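Local coordinates for spindle assembly abnormal protein 6 (PDB 3PYI), which serves as the central scaffold of centrioles, its globular N-terminal domain, the part present here, linking coiled-coil dimers into the ring that sets their nine-fold symmetry, at residues 50-55 against 68-73; 133-138 against 148-153; 19-24 against 139-144. The protein carries 1 engineered substitution. All coordinates share one frame; numbering follows the deposited sequence. Where two conformers were deposited one is given.

Contact 1 of 3, residues 50-55 against 68-73; sequences EKELKF and SETLNN
Leu53 and Leu71 face each other as an antiparallel hydrogen-bonded pair: Leu53 N donates to Leu71 O over 2.8 Å, nearly straight at 173°, and Leu71 N returns a bond to Leu53 O. Phe55 and Glu69 repeat this two-bond pattern, with Phe55 N 2.8 Å from Glu69 O. On the face that carries Leu53 and Leu71, the Phe55 ring brings CE1 within 4.0 Å of Leu71 CD1. Between these two bonded pairs, and on the other face, Lys54 and Thr70 make a non-hydrogen-bonded pair with CA atoms 4.3 Å apart. Lys54 holds CG anti to its backbone N (chi1 -171°) and runs extended, which carries its methylenes obliquely past the threonine methyl; in the conformer given, Lys54 CG lies 3.7 Å from Thr70 CG2. Farther out, Lys54 NZ donates to a water 2.9 Å away that has a weak, long bond to Ser68 OG. An alanine here would probably strip most of the aliphatic cover from Thr70 CG2 and deprive that water of its ammonium donor. The two strands, running 158° apart, form the hairpin 51-58/66-71 of the SAS-6 N-terminal domain, which is related to the XRCC4 head. At its open end the direct ladder gives way to a water, which donates to Lys51 O at 2.7 Å and accepts from Asn73 N at 2.8 Å. Here helix 73-83 starts: Asn72 is its N-cap, with OD1 accepting from Lys75 N. Lys75 also forms a salt bridge with Glu69 OE2, while Glu69 OE1 accepts from Thr70 N. Over the face of Leu53 and Phe55, both side chains pack on Phe92 of helix 92-100; Gln43 and Asn45 bind the Glu52 carboxylate.

Contact 2 of 3, residues 133-138 against 148-153; sequences TEINII and FELFSK
Ile135 is met by Phe148 and Leu150 on one face of the antiparallel hairpin 133-139/145-152 in the SAS-6 N-terminal domain, and this is the tightly packed half of the contact. Ile135 splits its branches between the two: CG1 lies 3.6 Å from Leu150 CD1, whereas CG2, anti to the backbone N, lies 3.7 Å from Phe148 CE1. Thr133 presses in beside them, its CG2 only 3.4 Å from Leu150 CD1, closer than carbons usually pack; its OG1 is taken up by Leu100 O. Strands 7-23 and 160-168 continue this apolar layer through Leu14, Ala16 and Phe162. The backbones are held in register by paired bonds at Glu134/Phe151 and Asn136/Glu149, with Glu149 N 2.8 Å from Asn136 O. The opposite face is more polar and mixed. There Phe151 lays CE1 against Asn136 CB, while Ile138 CD1 touches the Glu149 carboxylate, whose OE2 accepts from Ser147 OG. On this second face, at the open end of the hairpin, the packing gives way to water: Glu134 and Lys153 have opposite charges, yet Glu134 OE1 stays 4.8 Å from Lys153 NZ, and water mediates instead. One water donates to Glu134 OE1 at 2.7 Å and accepts from Lys153 N; a second donates to Glu134 OE2 and accepts from Lys153 NZ at 3.2 Å.

Contact 3 of 3, residues 19-24 against 139-144; sequences LQPLSL and LDAEKN
Leu139 N donates to Leu19 O over 2.8 Å at an N-H...O angle of 170°, the one direct hydrogen bond between 19-24 and 139-144. It belongs to the parallel pairing of strand 7-23 with strand 133-139, which joins the first strand of the SAS-6 N-terminal domain to the hairpin 133-139/145-152; end to end, the touching parts run 11° apart. A parallel ladder would next take an N-H from residue 21 to Leu139 O, but Pro21 has none, and its CD sits 3.3 Å from Leu139 O instead. Here the ladder stops. The first segment turns a corner at Leu22, where Leu22 and Ser23 form a classic beta bulge opposite Gln26. The second enters the connection to strand 145-152, with Ala141 and Glu142 in the backbone angles of a type I turn that is closed weakly by Lys143 N to Asp140 O at 3.2 Å. Lys143 follows in a left-handed conformation, its NZ bound to Asp62 and Glu64. Among the side chains, Gln20 and Leu139 lie alongside and point the same way, their CB atoms 3.9 Å apart. Gln20 sets CG between its backbone N and carbonyl carbon (chi1 61°), and the extended chain beyond brings NE2 to 4.0 Å from Leu139 CD1. The proline ring meets the turn as well, Pro21 CG being 3.7 Å from Ala141 CB. Leu24 finishes the contact near the surface, where it and Glu142 also touch a crystal neighbour, so their conformations may owe something to the lattice. The two side chains cross at about a right angle; Leu24 CD2 lies 3.4 Å from Glu142 CG and 3.4 Å from Ala141 O.

Contacts 2 and 3 are continuous: strands 133-139 and 7-23 are neighbours in the sheet, and Leu19 N, 2.8 Å from Ile137 O, probably donates a hydrogen bond to it, although the contact centres lie about 18 Å apart. Contact 1 is a separate hairpin of the same sheet, across the chain's centre from contact 2, with centres about 19 Å apart and nearest atoms about 5 Å apart. From contact 3 it is about 25 Å away, centre to centre. Only contact 2 reaches the second subunit, where Lys153 packs on Thr86 of that chain. Tetraethylene glycol, probably from the crystallisation liquor, lies near Thr133 in contact 2 and Glu142 in contact 3.

Contact 1 of 3, residues 50-55 against 68-73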
ATOM      1  N   GLU A  50       3.375 -31.266   4.193  1.00 30.98           N
ATOM      2  CA  GLU A  50       3.062 -30.098   3.359  1.00 36.93           C
ATOM      3  C   GLU A  50       4.252 -29.176   3.168  1.00 39.30           C
ATOM      4  O   GLU A  50       5.154 -29.120   4.007  1.00 26.14           O
ATOM      5  CB  GLU A  50       1.920 -29.284   3.969  1.00 48.18           C
ATOM      6  CG  GLU A  50       0.571 -29.983   3.912  1.00 85.96           C
ATOM      7  CD  GLU A  50      -0.581 -29.045   4.212  1.00114.73           C
ATOM      8  OE1 GLU A  50      -0.316 -27.863   4.540  1.00119.89           O
ATOM      9  OE2 GLU A  50      -1.747 -29.488   4.113  1.00118.63           O
ATOM     10  N   LYS A  51       4.236 -28.443   2.065  1.00 27.10           N
ATOM     11  CA  LYS A  51       5.272 -27.478   1.767  1.00 30.81           C
ATOM     12  C   LYS A  51       5.209 -26.278   2.726  1.00 37.16           C
ATOM     13  O   LYS A  51       4.134 -25.744   3.007  1.00 29.50           O
ATOM     14  CB  LYS A  51       5.136 -26.992   0.328  1.00 28.45           C
ATOM     15  CG  LYS A  51       6.152 -25.933  -0.084  1.00 28.15           C
ATOM     16  CD  LYS A  51       5.820 -25.425  -1.479  1.00 39.05           C
ATOM     17  CE  LYS A  51       6.874 -24.478  -1.991  1.00 37.88           C
ATOM     18  NZ  LYS A  51       6.581 -24.050  -3.385  1.00 49.91           N
ATOM     19  N   GLU A  52       6.375 -25.869   3.221  1.00 28.90           N
ATOM     20  CA  GLU A  52       6.489 -24.704   4.096  1.00 31.64           C
ATOM     21  C   GLU A  52       7.533 -23.763   3.562  1.00 28.28           C
ATOM     22  O   GLU A  52       8.563 -24.182   3.036  1.00 36.27           O
ATOM     23  CB  GLU A  52       6.915 -25.107   5.511  1.00 38.19           C
ATOM     24  CG  GLU A  52       5.787 -25.598   6.385  1.00 41.95           C
ATOM     25  CD  GLU A  52       6.280 -26.124   7.719  1.00 47.04           C
ATOM     26  OE1 GLU A  52       7.495 -26.417   7.845  1.00 42.30           O
ATOM     27  OE2 GLU A  52       5.450 -26.257   8.640  1.00 52.75           O
ATOM     28  N   LEU A  53       7.268 -22.477   3.733  1.00 27.21           N
ATOM     29  CA  LEU A  53       8.203 -21.441   3.368  1.00 29.60           C
ATOM     30  C   LEU A  53       8.775 -20.865   4.669  1.00 32.89           C
ATOM     31  O   LEU A  53       8.025 -20.406   5.529  1.00 31.53           O
ATOM     32  CB  LEU A  53       7.442 -20.360   2.608  1.00 33.27           C
ATOM     33  CG  LEU A  53       8.177 -19.465   1.625  1.00 53.85           C
ATOM     34  CD1 LEU A  53       8.994 -20.317   0.673  1.00 64.66           C
ATOM     35  CD2 LEU A  53       7.155 -18.612   0.870  1.00 45.18           C
ATOM     36  N   LYS A  54      10.091 -20.897   4.826  1.00 27.80           N
ATOM     37  CA  LYS A  54      10.704 -20.402   6.061  1.00 27.39           C
ATOM     38  C   LYS A  54      11.496 -19.118   5.831  1.00 29.62           C
ATOM     39  O   LYS A  54      12.359 -19.052   4.947  1.00 27.78           O
ATOM     40  CB  LYS A  54      11.602 -21.466   6.711  1.00 25.61           C
ATOM     41  CG  LYS A  54      12.093 -21.084   8.116  1.00 37.07           C
ATOM     42  CD  LYS A  54      12.875 -22.212   8.776  1.00 48.82           C
ATOM     43  CE  LYS A  54      13.053 -21.981  10.276  1.00 43.43           C
ATOM     44  NZ  LYS A  54      13.680 -23.161  10.953  1.00 42.13           N
ATOM     45  N   PHE A  55      11.189 -18.098   6.625  1.00 22.96           N
ATOM     46  CA  PHE A  55      11.966 -16.853   6.622  1.00 23.83           C
ATOM     47  C   PHE A  55      12.788 -16.753   7.908  1.00 30.53           C
ATOM     48  O   PHE A  55      12.241 -16.924   9.004  1.00 31.74           O
ATOM     49  CB  PHE A  55      11.043 -15.638   6.539  1.00 28.93           C
ATOM     50  CG  PHE A  55      10.329 -15.514   5.241  1.00 32.49           C
ATOM     51  CD1 PHE A  55       9.239 -16.329   4.952  1.00 33.82           C
ATOM     52  CD2 PHE A  55      10.725 -14.567   4.314  1.00 30.35           C
ATOM     53  CE1 PHE A  55       8.576 -16.213   3.746  1.00 35.11           C
ATOM     54  CE2 PHE A  55      10.063 -14.443   3.108  1.00 30.76           C
ATOM     55  CZ  PHE A  55       8.984 -15.264   2.822  1.00 29.74           C
ATOM     56  N   SER A  68      12.623 -16.108  13.089  1.00 31.87           N
ATOM     57  CA  SER A  68      12.108 -16.850  11.949  1.00 30.97           C
ATOM     58  C   SER A  68      10.599 -16.996  11.997  1.00 25.12           C
ATOM     59  O   SER A  68       9.964 -16.828  13.041  1.00 27.22           O
ATOM     60  CB  SER A  68      12.739 -18.248  11.881  1.00 34.64           C
ATOM     61  OG  SER A  68      12.233 -19.068  12.916  1.00 41.82           O
ATOM     62  N   GLU A  69      10.038 -17.330  10.845  1.00 32.04           N
ATOM     63  CA  GLU A  69       8.646 -17.726  10.742  1.00 33.11           C
ATOM     64  C   GLU A  69       8.528 -18.720   9.608  1.00 29.19           C
ATOM     65  O   GLU A  69       9.261 -18.644   8.610  1.00 29.57           O
ATOM     66  CB  GLU A  69       7.746 -16.513  10.466  1.00 33.58           C
ATOM     67  CG  GLU A  69       6.270 -16.855  10.165  1.00 39.18           C
ATOM     68  CD  GLU A  69       5.575 -17.595  11.305  1.00 48.04           C
ATOM     69  OE1 GLU A  69       6.168 -18.540  11.877  1.00 48.41           O
ATOM     70  OE2 GLU A  69       4.422 -17.237  11.622  1.00 48.05           O
ATOM     71  N   THR A  70       7.623 -19.674   9.767  1.00 29.26           N
ATOM     72  CA  THR A  70       7.332 -20.595   8.684  0.62 30.40           C
ATOM     73  C   THR A  70       5.894 -20.396   8.236  1.00 28.43           C
ATOM     74  O   THR A  70       4.963 -20.358   9.048  1.00 30.44           O
ATOM     75  CB  THR A  70       7.565 -22.075   9.069  0.62 37.70           C
ATOM     76  OG1 THR A  70       6.536 -22.509   9.966  0.62 50.27           O
ATOM     77  CG2 THR A  70       8.931 -22.255   9.721  0.62 32.44           C
ATOM     78  N   LEU A  71       5.727 -20.233   6.930  1.00 27.09           N
ATOM     79  CA  LEU A  71       4.413 -20.090   6.324  1.00 37.80           C
ATOM     80  C   LEU A  71       4.019 -21.331   5.525  1.00 33.50           C
ATOM     81  O   LEU A  71       4.756 -21.751   4.632  1.00 35.83           O
ATOM     82  CB  LEU A  71       4.429 -18.928   5.346  1.00 30.09           C
ATOM     83  CG  LEU A  71       4.686 -17.518   5.840  1.00 41.29           C
ATOM     84  CD1 LEU A  71       4.709 -16.611   4.638  1.00 47.75           C
ATOM     85  CD2 LEU A  71       3.606 -17.098   6.810  1.00 39.74           C
ATOM     86  N   ASN A  72       2.852 -21.892   5.813  1.00 29.55           N
ATOM     87  CA  ASN A  72       2.284 -22.891   4.906  1.00 33.38           C
ATOM     88  C   ASN A  72       1.212 -22.232   4.032  1.00 34.14           C
ATOM     89  O   ASN A  72       0.953 -21.028   4.148  1.00 33.78           O
ATOM     90  CB  ASN A  72       1.731 -24.094   5.668  1.00 28.17           C
ATOM     91  CG  ASN A  72       0.546 -23.736   6.532  1.00 46.50           C
ATOM     92  OD1 ASN A  72       0.027 -22.620   6.474  1.00 43.47           O
ATOM     93  ND2 ASN A  72       0.099 -24.688   7.336  1.00 65.13           N
ATOM     94  N   ASN A  73       0.590 -23.006   3.154  1.00 37.08           N
ATOM     95  CA  ASN A  73      -0.381 -22.438   2.226  1.00 29.22           C
ATOM     96  C   ASN A  73      -1.489 -21.664   2.926  1.00 34.79           C
ATOM     97  O   ASN A  73      -1.868 -20.579   2.485  1.00 41.51           O
ATOM     98  CB  ASN A  73      -0.959 -23.503   1.295  1.00 39.47           C
ATOM     99  CG  ASN A  73      -1.838 -22.905   0.213  1.00 52.73           C
ATOM    100  OD1 ASN A  73      -1.350 -22.249  -0.712  1.00 46.96           O
ATOM    101  ND2 ASN A  73      -3.145 -23.117   0.332  1.00 44.27           N
TER
HETATM  102  O   HOH W   1       1.550 -25.570   2.377  1.00 31.57           O
HETATM  103  O   HOH W   2      14.731 -21.329  12.937  1.00 52.13           O

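Contact 2 of 3, residues 133-138 against 148-153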
ATOM      1  N   THR A 133      13.449  -1.065  -3.515  1.00 65.51           N
ATOM      2  CA  THR A 133      12.797  -1.744  -2.403  1.00 49.36           C
ATOM      3  C   THR A 133      13.459  -1.371  -1.084  1.00 49.54           C
ATOM      4  O   THR A 133      14.661  -1.127  -1.033  1.00 48.35           O
ATOM      5  CB  THR A 133      12.890  -3.275  -2.587  1.00 48.03           C
ATOM      6  OG1 THR A 133      12.272  -3.649  -3.821  1.00 50.34           O
ATOM      7  CG2 THR A 133      12.204  -4.010  -1.450  1.00 43.26           C
ATOM      8  N   GLU A 134      12.673  -1.320  -0.018  1.00 33.13           N
ATOM      9  CA  GLU A 134      13.216  -1.002   1.298  1.00 38.22           C
ATOM     10  C   GLU A 134      12.714  -2.039   2.271  1.00 35.80           C
ATOM     11  O   GLU A 134      11.584  -2.526   2.163  1.00 31.19           O
ATOM     12  CB  GLU A 134      12.794   0.392   1.777  1.00 36.87           C
ATOM     13  CG  GLU A 134      13.418   1.564   1.034  1.00 64.82           C
ATOM     14  CD  GLU A 134      12.790   2.899   1.425  1.00 77.85           C
ATOM     15  OE1 GLU A 134      11.619   3.139   1.057  1.00 74.77           O
ATOM     16  OE2 GLU A 134      13.462   3.705   2.101  1.00 85.27           O
ATOM     17  N   ILE A 135      13.565  -2.378   3.224  1.00 37.28           N
ATOM     18  CA  ILE A 135      13.225  -3.349   4.244  1.00 26.74           C
ATOM     19  C   ILE A 135      13.233  -2.695   5.612  1.00 28.33           C
ATOM     20  O   ILE A 135      14.175  -2.003   5.991  1.00 27.74           O
ATOM     21  CB  ILE A 135      14.220  -4.509   4.237  1.00 34.24           C
ATOM     22  CG1 ILE A 135      14.186  -5.213   2.879  1.00 44.74           C
ATOM     23  CG2 ILE A 135      13.917  -5.494   5.366  1.00 28.88           C
ATOM     24  CD1 ILE A 135      15.289  -6.212   2.700  1.00 48.80           C
ATOM     25  N   ASN A 136      12.153  -2.914   6.335  1.00 26.54           N
ATOM     26  CA  ASN A 136      12.064  -2.444   7.704  0.61 28.19           C
ATOM     27  C   ASN A 136      11.917  -3.621   8.639  1.00 34.89           C
ATOM     28  O   ASN A 136      11.173  -4.563   8.383  1.00 31.27           O
ATOM     29  CB  ASN A 136      10.899  -1.474   7.911  0.61 28.96           C
ATOM     30  CG  ASN A 136      11.267  -0.039   7.605  0.61 27.68           C
ATOM     31  OD1 ASN A 136      12.346   0.248   7.090  0.61 27.55           O
ATOM     32  ND2 ASN A 136      10.356   0.874   7.908  0.61 32.30           N
ATOM     33  N   ILE A 137      12.669  -3.576   9.724  1.00 28.85           N
ATOM     34  CA  ILE A 137      12.543  -4.590  10.754  1.00 29.18           C
ATOM     35  C   ILE A 137      12.188  -3.913  12.055  1.00 32.30           C
ATOM     36  O   ILE A 137      12.907  -3.044  12.530  1.00 36.13           O
ATOM     37  CB  ILE A 137      13.808  -5.421  10.911  1.00 32.24           C
ATOM     38  CG1 ILE A 137      14.005  -6.284   9.658  1.00 37.70           C
ATOM     39  CG2 ILE A 137      13.683  -6.326  12.135  1.00 44.08           C
ATOM     40  CD1 ILE A 137      15.329  -7.005   9.623  1.00 55.31           C
ATOM     41  N   ILE A 138      11.062  -4.296  12.631  1.00 32.90           N
ATOM     42  CA  ILE A 138      10.618  -3.648  13.859  1.00 34.88           C
ATOM     43  C   ILE A 138      10.648  -4.623  15.024  1.00 40.64           C
ATOM     44  O   ILE A 138       9.942  -5.633  15.012  1.00 32.56           O
ATOM     45  CB  ILE A 138       9.197  -3.086  13.701  1.00 39.59           C
ATOM     46  CG1 ILE A 138       9.092  -2.295  12.390  1.00 43.24           C
ATOM     47  CG2 ILE A 138       8.844  -2.224  14.908  1.00 32.58           C
ATOM     48  CD1 ILE A 138       7.682  -1.874  12.025  1.00 58.71           C
ATOM     49  N   PHE A 148       8.940  -8.212   9.969  1.00 25.75           N
ATOM     50  CA  PHE A 148       9.779  -8.053   8.794  1.00 25.95           C
ATOM     51  C   PHE A 148       8.911  -7.424   7.711  1.00 38.49           C
ATOM     52  O   PHE A 148       7.957  -8.054   7.246  1.00 32.44           O
ATOM     53  CB  PHE A 148      10.259  -9.429   8.322  1.00 27.09           C
ATOM     54  CG  PHE A 148      10.994  -9.395   7.022  1.00 32.03           C
ATOM     55  CD1 PHE A 148      12.347  -9.142   6.988  1.00 27.21           C
ATOM     56  CD2 PHE A 148      10.332  -9.615   5.830  1.00 47.50           C
ATOM     57  CE1 PHE A 148      13.032  -9.109   5.791  1.00 35.20           C
ATOM     58  CE2 PHE A 148      11.017  -9.584   4.629  1.00 49.41           C
ATOM     59  CZ  PHE A 148      12.371  -9.321   4.615  1.00 37.86           C
ATOM     60  N   GLU A 149       9.233  -6.197   7.310  1.00 26.58           N
ATOM     61  CA  GLU A 149       8.379  -5.445   6.380  1.00 32.14           C
ATOM     62  C   GLU A 149       9.072  -5.085   5.080  1.00 27.54           C
ATOM     63  O   GLU A 149      10.214  -4.668   5.078  1.00 34.99           O
ATOM     64  CB  GLU A 149       7.863  -4.178   7.048  1.00 31.52           C
ATOM     65  CG  GLU A 149       7.232  -4.449   8.399  1.00 36.29           C
ATOM     66  CD  GLU A 149       6.468  -3.268   8.940  1.00 38.96           C
ATOM     67  OE1 GLU A 149       6.849  -2.120   8.633  1.00 46.47           O
ATOM     68  OE2 GLU A 149       5.492  -3.494   9.690  1.00 47.55           O
ATOM     69  N   LEU A 150       8.366  -5.260   3.969  1.00 27.93           N
ATOM     70  CA  LEU A 150       8.918  -4.933   2.666  1.00 22.89           C
ATOM     71  C   LEU A 150       8.158  -3.731   2.073  1.00 25.94           C
ATOM     72  O   LEU A 150       6.938  -3.686   2.137  1.00 24.97           O
ATOM     73  CB  LEU A 150       8.777  -6.153   1.755  1.00 25.16           C
ATOM     74  CG  LEU A 150       9.732  -6.255   0.574  1.00 48.85           C
ATOM     75  CD1 LEU A 150      11.166  -6.103   1.052  1.00 50.16           C
ATOM     76  CD2 LEU A 150       9.541  -7.595  -0.112  1.00 50.06           C
ATOM     77  N   PHE A 151       8.886  -2.781   1.491  1.00 26.89           N
ATOM     78  CA  PHE A 151       8.298  -1.549   0.967  1.00 24.78           C
ATOM     79  C   PHE A 151       8.737  -1.316  -0.462  1.00 35.56           C
ATOM     80  O   PHE A 151       9.870  -1.621  -0.825  1.00 32.78           O
ATOM     81  CB  PHE A 151       8.760  -0.330   1.772  1.00 22.20           C
ATOM     82  CG  PHE A 151       8.171  -0.239   3.151  1.00 26.50           C
ATOM     83  CD1 PHE A 151       8.750  -0.928   4.208  1.00 27.47           C
ATOM     84  CD2 PHE A 151       7.061   0.559   3.399  1.00 26.38           C
ATOM     85  CE1 PHE A 151       8.211  -0.843   5.491  1.00 25.97           C
ATOM     86  CE2 PHE A 151       6.528   0.666   4.677  1.00 26.10           C
ATOM     87  CZ  PHE A 151       7.105  -0.047   5.730  1.00 31.65           C
ATOM     88  N   SER A 152       7.843  -0.746  -1.264  1.00 28.59           N
ATOM     89  CA  SER A 152       8.228  -0.199  -2.555  1.00 31.17           C
ATOM     90  C   SER A 152       7.644   1.212  -2.684  1.00 23.75           C
ATOM     91  O   SER A 152       6.465   1.383  -2.971  1.00 26.97           O
ATOM     92  CB  SER A 152       7.749  -1.129  -3.681  1.00 34.73           C
ATOM     93  OG  SER A 152       8.188  -0.668  -4.942  1.00 46.91           O
ATOM     94  N   LYS A 153       8.478   2.212  -2.452  1.00 30.13           N
ATOM     95  CA  LYS A 153       8.042   3.605  -2.309  1.00 36.47           C
ATOM     96  C   LYS A 153       7.276   4.127  -3.522  1.00 31.41           C
ATOM     97  O   LYS A 153       7.607   3.788  -4.652  1.00 38.12           O
ATOM     98  CB  LYS A 153       9.278   4.473  -2.071  1.00 36.62           C
ATOM     99  CG  LYS A 153       9.037   5.799  -1.391  1.00 61.19           C
ATOM    100  CD  LYS A 153      10.374   6.506  -1.151  1.00 75.22           C
ATOM    101  CE  LYS A 153      10.214   7.745  -0.280  1.00 85.15           C
ATOM    102  NZ  LYS A 153       9.565   7.430   1.025  1.00 79.45           N
TER
HETATM  103  O   HOH W   3      10.685  -2.012  -5.178  1.00 46.08           O
HETATM  104  O   HOH W   4      10.951   1.871  -1.228  1.00 38.98           O
HETATM  105  O   HOH W   5      12.296   6.134   2.061  1.00 55.25           O

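Contact 3 of 3, residues 19-24 against 139-144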
ATOM      1  N   LEU A  19      14.017  -0.744  13.613  1.00 28.07           N
ATOM      2  CA  LEU A  19      13.364   0.140  14.562  1.00 39.66           C
ATOM      3  C   LEU A  19      13.130  -0.637  15.841  1.00 41.35           C
ATOM      4  O   LEU A  19      12.747  -1.796  15.801  1.00 33.80           O
ATOM      5  CB  LEU A  19      12.034   0.665  14.018  1.00 36.46           C
ATOM      6  CG  LEU A  19      11.970   1.032  12.534  1.00 55.29           C
ATOM      7  CD1 LEU A  19      10.603   1.629  12.191  1.00 66.92           C
ATOM      8  CD2 LEU A  19      13.084   1.980  12.160  1.00 55.45           C
ATOM      9  N   GLN A  20      13.385  -0.010  16.983  1.00 35.82           N
ATOM     10  CA  GLN A  20      13.143  -0.671  18.257  1.00 45.57           C
ATOM     11  C   GLN A  20      12.843   0.348  19.338  1.00 45.48           C
ATOM     12  O   GLN A  20      13.250   1.498  19.240  1.00 45.82           O
ATOM     13  CB  GLN A  20      14.334  -1.546  18.659  1.00 50.96           C
ATOM     14  CG  GLN A  20      15.628  -0.781  18.844  1.00 58.95           C
ATOM     15  CD  GLN A  20      16.818  -1.683  19.117  1.00 68.81           C
ATOM     16  OE1 GLN A  20      17.807  -1.661  18.384  1.00 83.70           O
ATOM     17  NE2 GLN A  20      16.729  -2.477  20.178  1.00 54.22           N
ATOM     18  N   PRO A  21      12.102  -0.071  20.366  1.00 49.34           N
ATOM     19  CA  PRO A  21      11.823   0.845  21.472  1.00 47.99           C
ATOM     20  C   PRO A  21      13.109   1.264  22.191  1.00 55.40           C
ATOM     21  O   PRO A  21      14.078   0.501  22.262  1.00 43.54           O
ATOM     22  CB  PRO A  21      10.937   0.009  22.403  1.00 52.17           C
ATOM     23  CG  PRO A  21      10.323  -1.043  21.498  1.00 60.83           C
ATOM     24  CD  PRO A  21      11.402  -1.360  20.512  1.00 49.08           C
ATOM     25  N   LEU A  22      13.110   2.476  22.727  1.00 43.18           N
ATOM     26  CA  LEU A  22      14.266   2.969  23.476  1.00 54.80           C
ATOM     27  C   LEU A  22      14.667   2.021  24.612  1.00 65.31           C
ATOM     28  O   LEU A  22      15.856   1.760  24.812  1.00 64.86           O
ATOM     29  CB  LEU A  22      14.009   4.384  23.998  1.00 58.59           C
ATOM     30  CG  LEU A  22      13.735   5.428  22.911  1.00 66.57           C
ATOM     31  CD1 LEU A  22      13.401   6.781  23.525  1.00 75.44           C
ATOM     32  CD2 LEU A  22      14.916   5.551  21.960  1.00 64.06           C
ATOM     33  N   SER A  23      13.685   1.505  25.350  1.00 69.75           N
ATOM     34  CA  SER A  23      13.944   0.455  26.345  1.00 70.54           C
ATOM     35  C   SER A  23      12.657  -0.266  26.744  1.00 64.57           C
ATOM     36  O   SER A  23      11.582   0.047  26.229  1.00 59.88           O
ATOM     37  CB  SER A  23      14.660   1.006  27.587  1.00 59.31           C
ATOM     38  OG  SER A  23      13.751   1.584  28.505  1.00 53.40           O
ATOM     39  N   LEU A  24      12.769  -1.233  27.653  1.00 53.30           N
ATOM     40  CA  LEU A  24      11.597  -1.971  28.114  1.00 63.40           C
ATOM     41  C   LEU A  24      10.583  -1.022  28.748  1.00 73.27           C
ATOM     42  O   LEU A  24       9.386  -1.321  28.797  1.00 75.31           O
ATOM     43  CB  LEU A  24      11.989  -3.069  29.107  1.00 67.31           C
ATOM     44  CG  LEU A  24      12.845  -4.242  28.622  1.00 53.72           C
ATOM     45  CD1 LEU A  24      13.308  -5.066  29.807  1.00 58.74           C
ATOM     46  CD2 LEU A  24      12.095  -5.115  27.644  1.00 53.73           C
ATOM     47  N   LEU A 139      11.471  -4.323  16.030  1.00 34.18           N
ATOM     48  CA  LEU A 139      11.594  -5.201  17.188  1.00 32.37           C
ATOM     49  C   LEU A 139      10.580  -4.913  18.279  1.00 41.23           C
ATOM     50  O   LEU A 139      10.201  -3.761  18.525  1.00 41.89           O
ATOM     51  CB  LEU A 139      12.978  -5.109  17.821  1.00 33.19           C
ATOM     52  CG  LEU A 139      14.130  -5.763  17.074  1.00 54.16           C
ATOM     53  CD1 LEU A 139      15.449  -5.441  17.779  1.00 41.28           C
ATOM     54  CD2 LEU A 139      13.903  -7.257  16.984  1.00 52.36           C
ATOM     55  N   ASP A 140      10.161  -5.994  18.928  1.00 36.34           N
ATOM     56  CA  ASP A 140       9.473  -5.958  20.207  1.00 43.92           C
ATOM     57  C   ASP A 140      10.418  -5.295  21.201  1.00 51.51           C
ATOM     58  O   ASP A 140      11.636  -5.348  21.020  1.00 44.88           O
ATOM     59  CB  ASP A 140       9.237  -7.402  20.667  1.00 45.50           C
ATOM     60  CG  ASP A 140       7.893  -7.596  21.315  1.00 68.27           C
ATOM     61  OD1 ASP A 140       7.277  -6.587  21.713  1.00 96.06           O
ATOM     62  OD2 ASP A 140       7.451  -8.759  21.421  1.00 76.40           O
ATOM     63  N   ALA A 141       9.880  -4.700  22.264  1.00 44.17           N
ATOM     64  CA  ALA A 141      10.736  -4.124  23.300  1.00 54.43           C
ATOM     65  C   ALA A 141      11.571  -5.213  23.973  1.00 58.42           C
ATOM     66  O   ALA A 141      12.723  -4.992  24.338  1.00 50.46           O
ATOM     67  CB  ALA A 141       9.912  -3.365  24.332  1.00 58.37           C
ATOM     68  N   GLU A 142      10.988  -6.395  24.130  1.00 55.39           N
ATOM     69  CA  GLU A 142      11.687  -7.512  24.758  1.00 56.19           C
ATOM     70  C   GLU A 142      12.389  -8.411  23.741  1.00 56.57           C
ATOM     71  O   GLU A 142      13.013  -9.402  24.111  1.00 59.28           O
ATOM     72  CB  GLU A 142      10.717  -8.361  25.577  1.00 65.33           C
ATOM     73  CG  GLU A 142       9.953  -7.593  26.628  1.00 85.04           C
ATOM     74  CD  GLU A 142       8.955  -8.462  27.355  1.00 97.30           C
ATOM     75  OE1 GLU A 142       9.322  -9.593  27.730  1.00 97.28           O
ATOM     76  OE2 GLU A 142       7.805  -8.016  27.555  1.00105.17           O
ATOM     77  N   LYS A 143      12.272  -8.085  22.461  1.00 51.42           N
ATOM     78  CA  LYS A 143      12.944  -8.858  21.427  1.00 40.86           C
ATOM     79  C   LYS A 143      12.443 -10.303  21.389  1.00 48.47           C
ATOM     80  O   LYS A 143      13.206 -11.244  21.141  1.00 40.61           O
ATOM     81  CB  LYS A 143      14.463  -8.801  21.616  1.00 58.58           C
ATOM     82  CG  LYS A 143      15.021  -7.375  21.575  1.00 64.36           C
ATOM     83  CD  LYS A 143      16.375  -7.258  22.262  1.00 72.78           C
ATOM     84  CE  LYS A 143      17.496  -7.889  21.450  1.00 68.83           C
ATOM     85  NZ  LYS A 143      18.840  -7.622  22.062  1.00 64.03           N
ATOM     86  N   ASN A 144      11.152 -10.476  21.635  1.00 45.29           N
ATOM     87  CA  ASN A 144      10.525 -11.773  21.446  1.00 42.15           C
ATOM     88  C   ASN A 144       9.987 -11.918  20.023  1.00 49.46           C
ATOM     89  O   ASN A 144       9.885 -13.023  19.489  1.00 44.35           O
ATOM     90  CB  ASN A 144       9.403 -11.965  22.458  1.00 46.98           C
ATOM     91  CG  ASN A 144       9.910 -11.945  23.892  1.00 58.98           C
ATOM     92  OD1 ASN A 144       9.395 -11.209  24.735  1.00 63.97           O
ATOM     93  ND2 ASN A 144      10.931 -12.749  24.172  1.00 54.73           N
TER